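Local atomic coordinates of 2-C-methyl-D-erythritol 2,4-cyclodiphosphate synthase (Thermus thermophilus, PDB entry 1IV3), a protein that catalyses the conversion of 4-diphosphocytidyl-2-C-methyl-D-erythritol 2-phosphate to 2-C-methyl-D-erythritol 2,4-cyclodiphosphate with release of CMP, a step in isoprenoid precursor synthesis. Residues R16-C21 / I25-G30; K110-S115 / L129-S134; P66-R69 / E74-L77; A47-Y52 / G58-D63. The protein carries 3 engineered substitutions. All coordinates share one frame; numbering follows the deposited sequence.

Interaction 1 (R16-C21 / I25-G30); sequences RPLYLC and IPSPVG
Leu18 is gripped by Ile25 through the backbone and by Ser27, Val29 and Gly30 through packing. The amide of Ile25 donates to Leu18 O over 2.7 Å, nearly linearly at 177°. Along the same edge a water accepts from Leu18 N at 2.9 Å and apparently donates to Ile25 O, linking the two backbones a second time. Leu18 CB lies 3.4 Å from Val29 O. The leucine side chain leaves with CG anti to its own nitrogen (chi1 175°), which brings CD2 alongside the CB atoms of Ile25 and Ser27. Leu20 adds a looser touch, its CB at 4.3 Å from Ile25 CG1. Toward the other end the CA atoms of Leu18 and Gly30 are just 4.0 Å apart, and Gly30 CA approaches Arg16 O at 3.2 Å and Pro17 O at 3.4 Å as CA-H...O contacts; Gly30, which has no side chain, lets the backbones come this near. Arg16 CB packs on the Gly30 backbone while the rest of its chain leads off.

Farther out, Ser27 OG donates to Val29 O at 2.7 Å on a carbonyl lone pair, spanning Pro28. Pro103 packs on both Leu18 and Ser27, and Val29 touches Arg102; both outer residues belong to the substrate-binding segment. The hairpin of strands 18-20 and 23-25 therefore runs into strand 29-31 with few direct backbone bonds: one straight bond, a water bridge and close glycine packing hold it, and Leu18 packs against Ile25 and Ser27.

Interaction 2 (K110-S115 / L129-S134); sequences KALVDS and LTFKTS
Leu129, Leu112 and Val113 carry this contact, in which helix 110-115 runs obliquely antiparallel to strand 129-132 at an axis distance of 9.9 Å and an angle of 139°. Leu129 sends one methyl, CD2, between two neighbours on the helix: it meets Leu112 CB at 3.7 Å and Val113 CG2 at 3.8 Å. Its CG stands anti to the backbone nitrogen (chi1 172°), and its side chain and that of Val113 run past each other in opposite directions. Leu112 works at two levels. While its CB takes the Leu129 methyl, CD1 reaches on to the far end of the Phe131 ring, 3.7 Å from CZ, and the two side chains meet at a slant. No hydrogen bond joins the segments, so the interface is wholly apolar. Strand 91-99 bonds to the strand backbone alongside, and Lys132 NZ hydrogen-bonds to Asp8 OD1 of a neighbouring subunit, Asp8 being a magnesium ligand. Phe131 to Ser134 belong to the substrate-binding segment, which thus begins at the packed ring. The arrangement is the helix-on-strand packing of a beta-alpha-beta unit, formed by strand 91-99, helix 109-120 and strand 127-132.

Interaction 3 (P66-R69 / E74-L77); sequences PRWR and EVFL
Trp68 packs on helix 73-86 and meets two successive residues of it, Val75 and Phe76, by apolar, aromatic and carbonyl contacts. The aliphatic touch is at the indole rim: Val75 CG1 lies near the ring plane, at the edge, 3.6 Å from Trp68 CZ3. Val75 puts this methyl anti to its backbone nitrogen (chi1 165°).

The aromatic pair is steeply inclined, with planes at 78° and 5.9 Å between the centroid of the six-membered ring of Trp68 and that of Phe76. The side chains pass in opposite directions, and Phe76 CE1 comes to 3.7 Å from Trp68 CE3 and is equally near Trp68 CB. Phe61 joins both rings, stacking on Phe76 and meeting Trp68 edge-to-face, and thereby makes a three-ring cluster. The side chain of Phe76 is about 5 Å from that of His42, a magnesium ligand, at the nearest atoms, which places the cluster next to the metal site.

A third kind of contact is polar on one side. Trp68 O approaches the edge of the Phe76 ring in its plane, 3.5 Å from CZ, where the slightly positive ring hydrogens lie. Beyond the segments, Arg67 pairs with Asp65 in a salt bridge, and Arg69 NH1 bonds to Asp63 O.

With no hydrogen bond between the segments, the loop is held to the helix by dispersion and by the weak electrostatic match between a carbonyl oxygen and a ring edge.

Interaction 4 (A47-Y52 / G58-D63); sequences ALLSAY and GLLFPD
Helix 39-50 and helix 57-60 with the loop after it stay well apart at the backbone, the nearest CA atoms being those of Leu49 and Leu60 at 9.4 Å, so side chains alone bridge the gap. Leu49 and Leu60 reach toward each other tip to tip. Leu60 offers a single methyl, CD1, which sits at the fork of Leu49, 3.6 Å from CD2 and 3.8 Å from CD1. Both leucines hold CG anti to the carbonyl carbon (chi1 -65° and -61°), directing their branches into the space between the segments. Phe61, the first residue to leave the helical path, makes a looser touch: its CE2 is 4.3 Å from Leu49 CD1. Its ring is also backed by its neighbour, Leu60 CB lying 3.9 Å above the plane over the centre. Around this apolar junction Leu49 rests on Ala80 and Phe61 on Glu79, both from helix 73-86, while Ser50 OG bonds to Ser95 OG of a neighbouring subunit. Gly58 and Phe61 to Asp63 are predicted to bind the substrate. The arrangement is apolar helix-helix packing that sets short helix 57-60, and the loop after it that probably binds substrate, against helix 39-50.

Along the chain interaction 1 comes first, then interaction 4, interaction 3 and interaction 2. Interactions 3 and 4 form one neighbourhood, centres 11 Å apart: Phe61 packs on Trp68 and Phe76, and helices 57-60 and 73-86 follow each other. Interactions 1 and 2 form another, 13 Å between centres, joined by a probable hydrogen bond from Ser115 OG to Cys21 O and by Leu112 packing on Cys21; both reach the same mixed sheet. Interaction 2 is about 23 Å from both interactions 3 and 4, on the opposite side of the chain's centre. Interactions 1 and 2 lie by residues 100-106 and 131-135, which bind substrate; interactions 3 and 4 by 56-58 and 61-65, which probably do.

Interaction 1 (R16-C21 / I25-G30)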
loop_
_atom_site.group_PDB
_atom_site.type_symbol
_atom_site.label_atom_id
_atom_site.label_comp_id
_atom_site.label_asym_id
_atom_site.label_seq_id
_atom_site.Cartn_x
_atom_site.Cartn_y
_atom_site.Cartn_z
ATOM N N ARG A 16 8.101 -17.805 -19.404
ATOM C CA ARG A 16 8.442 -18.356 -18.093
ATOM C C ARG A 16 7.161 -18.747 -17.363
ATOM O O ARG A 16 6.127 -18.093 -17.562
ATOM C CB ARG A 16 9.203 -17.311 -17.287
ATOM C CG ARG A 16 10.652 -17.084 -17.671
ATOM C CD ARG A 16 11.303 -16.086 -16.716
ATOM N NE ARG A 16 12.371 -15.351 -17.394
ATOM C CZ ARG A 16 13.533 -15.918 -17.702
ATOM N NH1 ARG A 16 13.727 -17.191 -17.378
ATOM N NH2 ARG A 16 14.479 -15.222 -18.318
ATOM N N PRO A 17 7.164 -19.759 -16.520
ATOM C CA PRO A 17 5.943 -20.118 -15.774
ATOM C C PRO A 17 5.544 -19.011 -14.808
ATOM O O PRO A 17 6.355 -18.314 -14.207
ATOM C CB PRO A 17 6.354 -21.380 -14.996
ATOM C CG PRO A 17 7.838 -21.208 -14.852
ATOM C CD PRO A 17 8.292 -20.654 -16.177
ATOM N N LEU A 18 4.235 -18.843 -14.648
ATOM C CA LEU A 18 3.740 -17.835 -13.719
ATOM C C LEU A 18 3.178 -18.511 -12.473
ATOM O O LEU A 18 2.279 -19.348 -12.598
ATOM C CB LEU A 18 2.644 -16.979 -14.364
ATOM C CG LEU A 18 1.998 -15.980 -13.404
ATOM C CD1 LEU A 18 2.998 -14.939 -12.934
ATOM C CD2 LEU A 18 0.796 -15.307 -14.059
ATOM N N TYR A 19 3.703 -18.160 -11.309
ATOM C CA TYR A 19 3.192 -18.683 -10.053
ATOM C C TYR A 19 2.568 -17.581 -9.217
ATOM O O TYR A 19 3.214 -16.539 -9.030
ATOM C CB TYR A 19 4.327 -19.316 -9.220
ATOM C CG TYR A 19 4.861 -20.531 -9.946
ATOM C CD1 TYR A 19 4.094 -21.690 -9.862
ATOM C CD2 TYR A 19 6.043 -20.510 -10.659
ATOM C CE1 TYR A 19 4.520 -22.838 -10.499
ATOM C CE2 TYR A 19 6.484 -21.669 -11.311
ATOM C CZ TYR A 19 5.699 -22.806 -11.213
ATOM O OH TYR A 19 6.081 -23.981 -11.828
ATOM N N LEU A 20 1.354 -17.814 -8.706
ATOM C CA LEU A 20 0.708 -16.785 -7.883
ATOM C C LEU A 20 -0.131 -17.475 -6.821
ATOM O O LEU A 20 -0.876 -18.409 -7.120
ATOM C CB LEU A 20 -0.151 -15.812 -8.689
ATOM C CG LEU A 20 0.604 -14.741 -9.478
ATOM C CD1 LEU A 20 -0.321 -14.008 -10.448
ATOM C CD2 LEU A 20 1.278 -13.724 -8.571
ATOM N N CYS A 21 0.041 -17.020 -5.584
ATOM C CA CYS A 21 -0.730 -17.621 -4.506
ATOM C C CYS A 21 -0.477 -19.114 -4.355
ATOM O O CYS A 21 -1.330 -19.836 -3.839
ATOM C CB CYS A 21 -2.238 -17.404 -4.744
ATOM S SG CYS A 21 -2.721 -15.655 -4.686
ATOM N N ILE A 25 -0.079 -20.586 -12.890
ATOM C CA ILE A 25 -1.123 -19.947 -13.676
ATOM C C ILE A 25 -0.778 -19.898 -15.163
ATOM O O ILE A 25 0.224 -19.287 -15.564
ATOM C CB ILE A 25 -1.362 -18.520 -13.170
ATOM C CG1 ILE A 25 -1.716 -18.506 -11.677
ATOM C CG2 ILE A 25 -2.425 -17.827 -13.999
ATOM C CD1 ILE A 25 -2.961 -19.350 -11.436
ATOM N N PRO A 26 -1.638 -20.514 -15.973
ATOM C CA PRO A 26 -1.400 -20.540 -17.430
ATOM C C PRO A 26 -1.250 -19.108 -17.934
ATOM O O PRO A 26 -2.111 -18.286 -17.642
ATOM C CB PRO A 26 -2.653 -21.213 -17.977
ATOM C CG PRO A 26 -3.139 -22.055 -16.827
ATOM C CD PRO A 26 -2.898 -21.187 -15.622
ATOM N N SER A 27 -0.145 -18.833 -18.637
ATOM C CA SER A 27 0.239 -17.476 -18.962
ATOM C C SER A 27 1.312 -17.395 -20.042
ATOM O O SER A 27 2.173 -18.267 -20.098
ATOM C CB SER A 27 0.763 -16.790 -17.691
ATOM O OG SER A 27 1.170 -15.447 -17.946
ATOM N N PRO A 28 1.260 -16.354 -20.860
ATOM C CA PRO A 28 2.313 -16.089 -21.848
ATOM C C PRO A 28 3.563 -15.515 -21.194
ATOM O O PRO A 28 4.584 -15.393 -21.866
ATOM C CB PRO A 28 1.689 -15.023 -22.756
ATOM C CG PRO A 28 0.726 -14.301 -21.866
ATOM C CD PRO A 28 0.176 -15.350 -20.926
ATOM N N VAL A 29 3.508 -15.139 -19.915
ATOM C CA VAL A 29 4.590 -14.431 -19.241
ATOM C C VAL A 29 4.718 -14.891 -17.795
ATOM O O VAL A 29 3.741 -15.259 -17.140
ATOM C CB VAL A 29 4.400 -12.902 -19.252
ATOM C CG1 VAL A 29 4.372 -12.368 -20.676
ATOM C CG2 VAL A 29 3.130 -12.484 -18.517
ATOM N N GLY A 30 5.928 -14.899 -17.261
ATOM C CA GLY A 30 6.117 -15.413 -15.903
ATOM C C GLY A 30 7.269 -14.682 -15.260
ATOM O O GLY A 30 7.979 -13.889 -15.885
HETATM O O HOH W 1 2.431 -20.248 -16.376
#

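Interaction 2 (K110-S115 / L129-S134)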
loop_
_atom_site.group_PDB
_atom_site.type_symbol
_atom_site.label_atom_id
_atom_site.label_comp_id
_atom_site.label_asym_id
_atom_site.label_seq_id
_atom_site.Cartn_x
_atom_site.Cartn_y
_atom_site.Cartn_z
ATOM N N LYS A 110 -11.348 -18.439 -7.958
ATOM C CA LYS A 110 -11.710 -19.438 -6.951
ATOM C C LYS A 110 -10.482 -20.231 -6.501
ATOM O O LYS A 110 -10.247 -20.395 -5.296
ATOM C CB LYS A 110 -12.774 -20.394 -7.492
ATOM C CG LYS A 110 -13.231 -21.369 -6.420
ATOM C CD LYS A 110 -14.277 -22.358 -6.927
ATOM C CE LYS A 110 -14.231 -23.621 -6.065
ATOM N NZ LYS A 110 -14.378 -23.303 -4.616
ATOM N N ALA A 111 -9.721 -20.710 -7.484
ATOM C CA ALA A 111 -8.539 -21.503 -7.149
ATOM C C ALA A 111 -7.547 -20.693 -6.317
ATOM O O ALA A 111 -6.978 -21.186 -5.351
ATOM C CB ALA A 111 -7.863 -21.987 -8.420
ATOM N N LEU A 112 -7.291 -19.444 -6.690
ATOM C CA LEU A 112 -6.324 -18.610 -5.962
ATOM C C LEU A 112 -6.752 -18.373 -4.523
ATOM O O LEU A 112 -6.011 -18.546 -3.544
ATOM C CB LEU A 112 -6.181 -17.277 -6.692
ATOM C CG LEU A 112 -5.457 -17.389 -8.039
ATOM C CD1 LEU A 112 -5.628 -16.164 -8.932
ATOM C CD2 LEU A 112 -3.991 -17.656 -7.723
ATOM N N VAL A 113 -8.022 -17.973 -4.381
ATOM C CA VAL A 113 -8.532 -17.765 -3.021
ATOM C C VAL A 113 -8.535 -19.053 -2.213
ATOM O O VAL A 113 -8.195 -19.084 -1.027
ATOM C CB VAL A 113 -9.942 -17.165 -3.048
ATOM C CG1 VAL A 113 -10.539 -17.111 -1.652
ATOM C CG2 VAL A 113 -9.838 -15.782 -3.693
ATOM N N ASP A 114 -8.922 -20.154 -2.845
ATOM C CA ASP A 114 -8.922 -21.424 -2.120
ATOM C C ASP A 114 -7.512 -21.753 -1.637
ATOM O O ASP A 114 -7.326 -22.282 -0.569
ATOM C CB ASP A 114 -9.381 -22.560 -3.026
ATOM C CG ASP A 114 -10.885 -22.597 -3.238
ATOM O OD1 ASP A 114 -11.616 -21.829 -2.586
ATOM O OD2 ASP A 114 -11.281 -23.443 -4.069
ATOM N N SER A 115 -6.519 -21.467 -2.471
ATOM C CA SER A 115 -5.136 -21.816 -2.106
ATOM C C SER A 115 -4.721 -20.965 -0.930
ATOM O O SER A 115 -4.176 -21.424 0.067
ATOM C CB SER A 115 -4.254 -21.646 -3.338
ATOM O OG SER A 115 -2.897 -21.911 -3.081
ATOM N N LEU A 129 -8.731 -10.994 -1.681
ATOM C CA LEU A 129 -7.858 -10.956 -2.842
ATOM C C LEU A 129 -8.507 -10.098 -3.920
ATOM O O LEU A 129 -9.649 -10.403 -4.286
ATOM C CB LEU A 129 -7.625 -12.394 -3.316
ATOM C CG LEU A 129 -6.873 -12.546 -4.641
ATOM C CD1 LEU A 129 -5.507 -11.877 -4.602
ATOM C CD2 LEU A 129 -6.714 -14.034 -4.995
ATOM N N THR A 130 -7.854 -9.036 -4.398
ATOM C CA THR A 130 -8.428 -8.286 -5.517
ATOM C C THR A 130 -7.381 -8.199 -6.625
ATOM O O THR A 130 -6.186 -8.289 -6.331
ATOM C CB THR A 130 -8.859 -6.856 -5.137
ATOM O OG1 THR A 130 -7.720 -6.141 -4.629
ATOM C CG2 THR A 130 -9.887 -6.886 -4.023
ATOM N N PHE A 131 -7.826 -8.007 -7.866
ATOM C CA PHE A 131 -6.985 -8.026 -9.051
ATOM C C PHE A 131 -7.077 -6.703 -9.798
ATOM O O PHE A 131 -8.195 -6.182 -9.916
ATOM C CB PHE A 131 -7.432 -9.136 -10.019
ATOM C CG PHE A 131 -7.501 -10.527 -9.437
ATOM C CD1 PHE A 131 -6.559 -11.019 -8.561
ATOM C CD2 PHE A 131 -8.559 -11.358 -9.791
ATOM C CE1 PHE A 131 -6.674 -12.306 -8.073
ATOM C CE2 PHE A 131 -8.678 -12.634 -9.312
ATOM C CZ PHE A 131 -7.724 -13.130 -8.434
ATOM N N LYS A 132 -5.940 -6.231 -10.264
ATOM C CA LYS A 132 -5.859 -5.004 -11.028
ATOM C C LYS A 132 -4.863 -5.197 -12.177
ATOM O O LYS A 132 -3.984 -6.049 -12.133
ATOM C CB LYS A 132 -5.385 -3.804 -10.210
ATOM C CG LYS A 132 -6.162 -3.543 -8.943
ATOM C CD LYS A 132 -7.548 -2.978 -9.178
ATOM C CE LYS A 132 -7.531 -1.752 -10.080
ATOM N NZ LYS A 132 -8.924 -1.261 -10.305
ATOM N N THR A 133 -5.034 -4.331 -13.182
ATOM C CA THR A 133 -3.997 -4.170 -14.185
ATOM C C THR A 133 -3.304 -2.830 -13.917
ATOM O O THR A 133 -3.853 -2.036 -13.157
ATOM C CB THR A 133 -4.504 -4.129 -15.630
ATOM O OG1 THR A 133 -5.032 -2.808 -15.845
ATOM C CG2 THR A 133 -5.636 -5.110 -15.845
ATOM N N SER A 134 -2.155 -2.595 -14.528
ATOM C CA SER A 134 -1.397 -1.381 -14.229
ATOM C C SER A 134 -1.840 -0.213 -15.101
ATOM O O SER A 134 -1.312 0.885 -14.963
ATOM C CB SER A 134 0.099 -1.609 -14.479
ATOM O OG SER A 134 0.361 -1.692 -15.879
#

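Interaction 3 (P66-R69 / E74-L77)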
loop_
_atom_site.group_PDB
_atom_site.type_symbol
_atom_site.label_atom_id
_atom_site.label_comp_id
_atom_site.label_asym_id
_atom_site.label_seq_id
_atom_site.Cartn_x
_atom_site.Cartn_y
_atom_site.Cartn_z
ATOM N N PRO A 66 21.285 -22.840 2.090
ATOM C CA PRO A 66 20.878 -24.050 1.359
ATOM C C PRO A 66 19.502 -24.557 1.774
ATOM O O PRO A 66 18.844 -25.263 0.996
ATOM C CB PRO A 66 21.963 -25.070 1.727
ATOM C CG PRO A 66 22.714 -24.525 2.889
ATOM C CD PRO A 66 22.527 -23.030 2.851
ATOM N N ARG A 67 19.060 -24.216 2.988
ATOM C CA ARG A 67 17.732 -24.633 3.439
ATOM C C ARG A 67 16.641 -24.051 2.550
ATOM O O ARG A 67 15.563 -24.623 2.399
ATOM C CB ARG A 67 17.410 -24.171 4.866
ATOM C CG ARG A 67 17.991 -25.016 5.978
ATOM C CD ARG A 67 17.919 -24.335 7.329
ATOM N NE ARG A 67 18.224 -22.908 7.241
ATOM C CZ ARG A 67 18.022 -22.081 8.267
ATOM N NH1 ARG A 67 17.532 -22.623 9.376
ATOM N NH2 ARG A 67 18.292 -20.781 8.198
ATOM N N TRP A 68 16.918 -22.876 1.975
ATOM C CA TRP A 68 15.837 -22.151 1.311
ATOM C C TRP A 68 16.020 -22.015 -0.188
ATOM O O TRP A 68 15.035 -21.807 -0.902
ATOM C CB TRP A 68 15.729 -20.743 1.930
ATOM C CG TRP A 68 15.588 -20.786 3.422
ATOM C CD1 TRP A 68 16.434 -20.215 4.328
ATOM C CD2 TRP A 68 14.548 -21.422 4.171
ATOM N NE1 TRP A 68 15.973 -20.462 5.594
ATOM C CE2 TRP A 68 14.822 -21.204 5.535
ATOM C CE3 TRP A 68 13.408 -22.166 3.846
ATOM C CZ2 TRP A 68 14.002 -21.696 6.553
ATOM C CZ3 TRP A 68 12.597 -22.652 4.854
ATOM C CH2 TRP A 68 12.894 -22.420 6.207
ATOM N N ARG A 69 17.255 -22.109 -0.675
ATOM C CA ARG A 69 17.454 -21.927 -2.122
ATOM C C ARG A 69 16.632 -22.955 -2.892
ATOM O O ARG A 69 16.581 -24.123 -2.500
ATOM C CB ARG A 69 18.933 -22.028 -2.489
ATOM C CG ARG A 69 19.177 -22.003 -3.991
ATOM C CD ARG A 69 20.637 -21.884 -4.377
ATOM N NE ARG A 69 21.430 -23.062 -4.040
ATOM C CZ ARG A 69 22.216 -23.169 -2.975
ATOM N NH1 ARG A 69 22.333 -22.165 -2.110
ATOM N NH2 ARG A 69 22.890 -24.293 -2.775
ATOM N N GLU A 74 5.737 -21.031 -0.994
ATOM C CA GLU A 74 4.861 -21.452 0.101
ATOM C C GLU A 74 5.652 -21.952 1.309
ATOM O O GLU A 74 5.216 -21.850 2.457
ATOM C CB GLU A 74 3.902 -22.561 -0.364
ATOM C CG GLU A 74 3.330 -23.363 0.808
ATOM C CD GLU A 74 2.331 -24.407 0.343
ATOM O OE1 GLU A 74 2.350 -24.726 -0.867
ATOM O OE2 GLU A 74 1.543 -24.878 1.193
ATOM N N VAL A 75 6.851 -22.496 1.092
ATOM C CA VAL A 75 7.668 -22.951 2.212
ATOM C C VAL A 75 8.121 -21.797 3.097
ATOM O O VAL A 75 8.241 -21.913 4.320
ATOM C CB VAL A 75 8.908 -23.697 1.676
ATOM C CG1 VAL A 75 9.959 -23.872 2.756
ATOM C CG2 VAL A 75 8.455 -25.037 1.089
ATOM N N PHE A 76 8.377 -20.659 2.466
ATOM C CA PHE A 76 8.740 -19.454 3.192
ATOM C C PHE A 76 7.526 -18.955 3.966
ATOM O O PHE A 76 7.648 -18.571 5.122
ATOM C CB PHE A 76 9.224 -18.345 2.267
ATOM C CG PHE A 76 10.334 -18.826 1.346
ATOM C CD1 PHE A 76 11.175 -19.854 1.747
ATOM C CD2 PHE A 76 10.505 -18.229 0.106
ATOM C CE1 PHE A 76 12.172 -20.298 0.895
ATOM C CE2 PHE A 76 11.504 -18.681 -0.754
ATOM C CZ PHE A 76 12.337 -19.716 -0.347
ATOM N N LEU A 77 6.367 -18.950 3.313
ATOM C CA LEU A 77 5.173 -18.447 3.984
ATOM C C LEU A 77 4.871 -19.267 5.229
ATOM O O LEU A 77 4.588 -18.747 6.309
ATOM C CB LEU A 77 3.984 -18.480 3.014
ATOM C CG LEU A 77 2.667 -18.081 3.710
ATOM C CD1 LEU A 77 2.472 -16.578 3.562
ATOM C CD2 LEU A 77 1.529 -18.900 3.141
#

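Interaction 4 (A47-Y52 / G58-D63)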
loop_
_atom_site.group_PDB
_atom_site.type_symbol
_atom_site.label_atom_id
_atom_site.label_comp_id
_atom_site.label_asym_id
_atom_site.label_seq_id
_atom_site.Cartn_x
_atom_site.Cartn_y
_atom_site.Cartn_z
ATOM N N ALA A 47 4.646 -9.423 5.033
ATOM C CA ALA A 47 3.668 -8.794 5.918
ATOM C C ALA A 47 3.601 -9.512 7.260
ATOM O O ALA A 47 3.539 -8.874 8.315
ATOM C CB ALA A 47 2.291 -8.773 5.261
ATOM N N LEU A 48 3.599 -10.864 7.233
ATOM C CA LEU A 48 3.616 -11.650 8.468
ATOM C C LEU A 48 4.853 -11.379 9.295
ATOM O O LEU A 48 4.774 -11.141 10.507
ATOM C CB LEU A 48 3.550 -13.143 8.115
ATOM C CG LEU A 48 2.217 -13.640 7.542
ATOM C CD1 LEU A 48 2.350 -15.086 7.040
ATOM C CD2 LEU A 48 1.085 -13.576 8.569
ATOM N N LEU A 49 6.017 -11.424 8.634
ATOM C CA LEU A 49 7.271 -11.177 9.355
ATOM C C LEU A 49 7.243 -9.792 9.971
ATOM O O LEU A 49 7.620 -9.551 11.119
ATOM C CB LEU A 49 8.463 -11.307 8.405
ATOM C CG LEU A 49 8.720 -12.700 7.812
ATOM C CD1 LEU A 49 9.910 -12.649 6.855
ATOM C CD2 LEU A 49 8.950 -13.719 8.916
ATOM N N SER A 50 6.802 -8.842 9.153
ATOM C CA SER A 50 6.712 -7.439 9.552
ATOM C C SER A 50 5.858 -7.248 10.804
ATOM O O SER A 50 6.179 -6.411 11.655
ATOM C CB SER A 50 6.142 -6.623 8.377
ATOM O OG SER A 50 6.457 -5.248 8.591
ATOM N N ALA A 51 4.771 -8.009 10.911
ATOM C CA ALA A 51 3.869 -7.873 12.048
ATOM C C ALA A 51 4.570 -8.153 13.379
ATOM O O ALA A 51 4.042 -7.750 14.415
ATOM C CB ALA A 51 2.658 -8.784 11.920
ATOM N N TYR A 52 5.711 -8.840 13.346
ATOM C CA TYR A 52 6.469 -9.092 14.566
ATOM C C TYR A 52 7.871 -8.537 14.507
ATOM O O TYR A 52 8.692 -8.840 15.373
ATOM C CB TYR A 52 6.503 -10.602 14.855
ATOM C CG TYR A 52 5.262 -11.021 15.605
ATOM C CD1 TYR A 52 4.091 -11.261 14.888
ATOM C CD2 TYR A 52 5.264 -11.147 16.986
ATOM C CE1 TYR A 52 2.936 -11.634 15.541
ATOM C CE2 TYR A 52 4.107 -11.532 17.641
ATOM C CZ TYR A 52 2.964 -11.772 16.913
ATOM O OH TYR A 52 1.812 -12.153 17.549
ATOM N N GLY A 58 14.290 -11.285 2.379
ATOM C CA GLY A 58 15.683 -11.131 1.954
ATOM C C GLY A 58 16.590 -11.554 3.099
ATOM O O GLY A 58 17.646 -12.149 2.882
ATOM N N LEU A 59 16.186 -11.268 4.334
ATOM C CA LEU A 59 16.981 -11.596 5.504
ATOM C C LEU A 59 16.862 -13.076 5.864
ATOM O O LEU A 59 17.875 -13.735 6.105
ATOM C CB LEU A 59 16.560 -10.765 6.722
ATOM C CG LEU A 59 17.213 -11.205 8.038
ATOM C CD1 LEU A 59 18.684 -10.794 8.066
ATOM C CD2 LEU A 59 16.473 -10.641 9.231
ATOM N N LEU A 60 15.623 -13.569 5.910
ATOM C CA LEU A 60 15.407 -14.890 6.494
ATOM C C LEU A 60 15.511 -16.008 5.469
ATOM O O LEU A 60 15.807 -17.158 5.827
ATOM C CB LEU A 60 14.051 -14.930 7.183
ATOM C CG LEU A 60 13.729 -13.999 8.337
ATOM C CD1 LEU A 60 12.466 -14.505 9.035
ATOM C CD2 LEU A 60 14.857 -13.881 9.338
ATOM N N PHE A 61 15.297 -15.686 4.190
ATOM C CA PHE A 61 15.278 -16.744 3.189
ATOM C C PHE A 61 16.201 -16.444 2.025
ATOM O O PHE A 61 15.750 -16.502 0.869
ATOM C CB PHE A 61 13.837 -16.959 2.701
ATOM C CG PHE A 61 12.830 -17.192 3.815
ATOM C CD1 PHE A 61 12.870 -18.350 4.595
ATOM C CD2 PHE A 61 11.843 -16.266 4.105
ATOM C CE1 PHE A 61 11.947 -18.537 5.608
ATOM C CE2 PHE A 61 10.923 -16.454 5.113
ATOM C CZ PHE A 61 10.969 -17.599 5.894
ATOM N N PRO A 62 17.465 -16.135 2.292
ATOM C CA PRO A 62 18.360 -15.729 1.203
ATOM C C PRO A 62 18.817 -16.958 0.438
ATOM O O PRO A 62 18.876 -18.044 1.013
ATOM C CB PRO A 62 19.552 -15.119 1.945
ATOM C CG PRO A 62 19.632 -16.010 3.169
ATOM C CD PRO A 62 18.184 -16.158 3.571
ATOM N N ASP A 63 19.137 -16.778 -0.844
ATOM C CA ASP A 63 19.486 -17.977 -1.614
ATOM C C ASP A 63 20.898 -18.448 -1.295
ATOM O O ASP A 63 21.363 -19.452 -1.841
ATOM C CB ASP A 63 19.302 -17.730 -3.107
ATOM C CG ASP A 63 20.059 -16.539 -3.643
ATOM O OD1 ASP A 63 20.398 -15.639 -2.848
ATOM O OD2 ASP A 63 20.313 -16.507 -4.869
#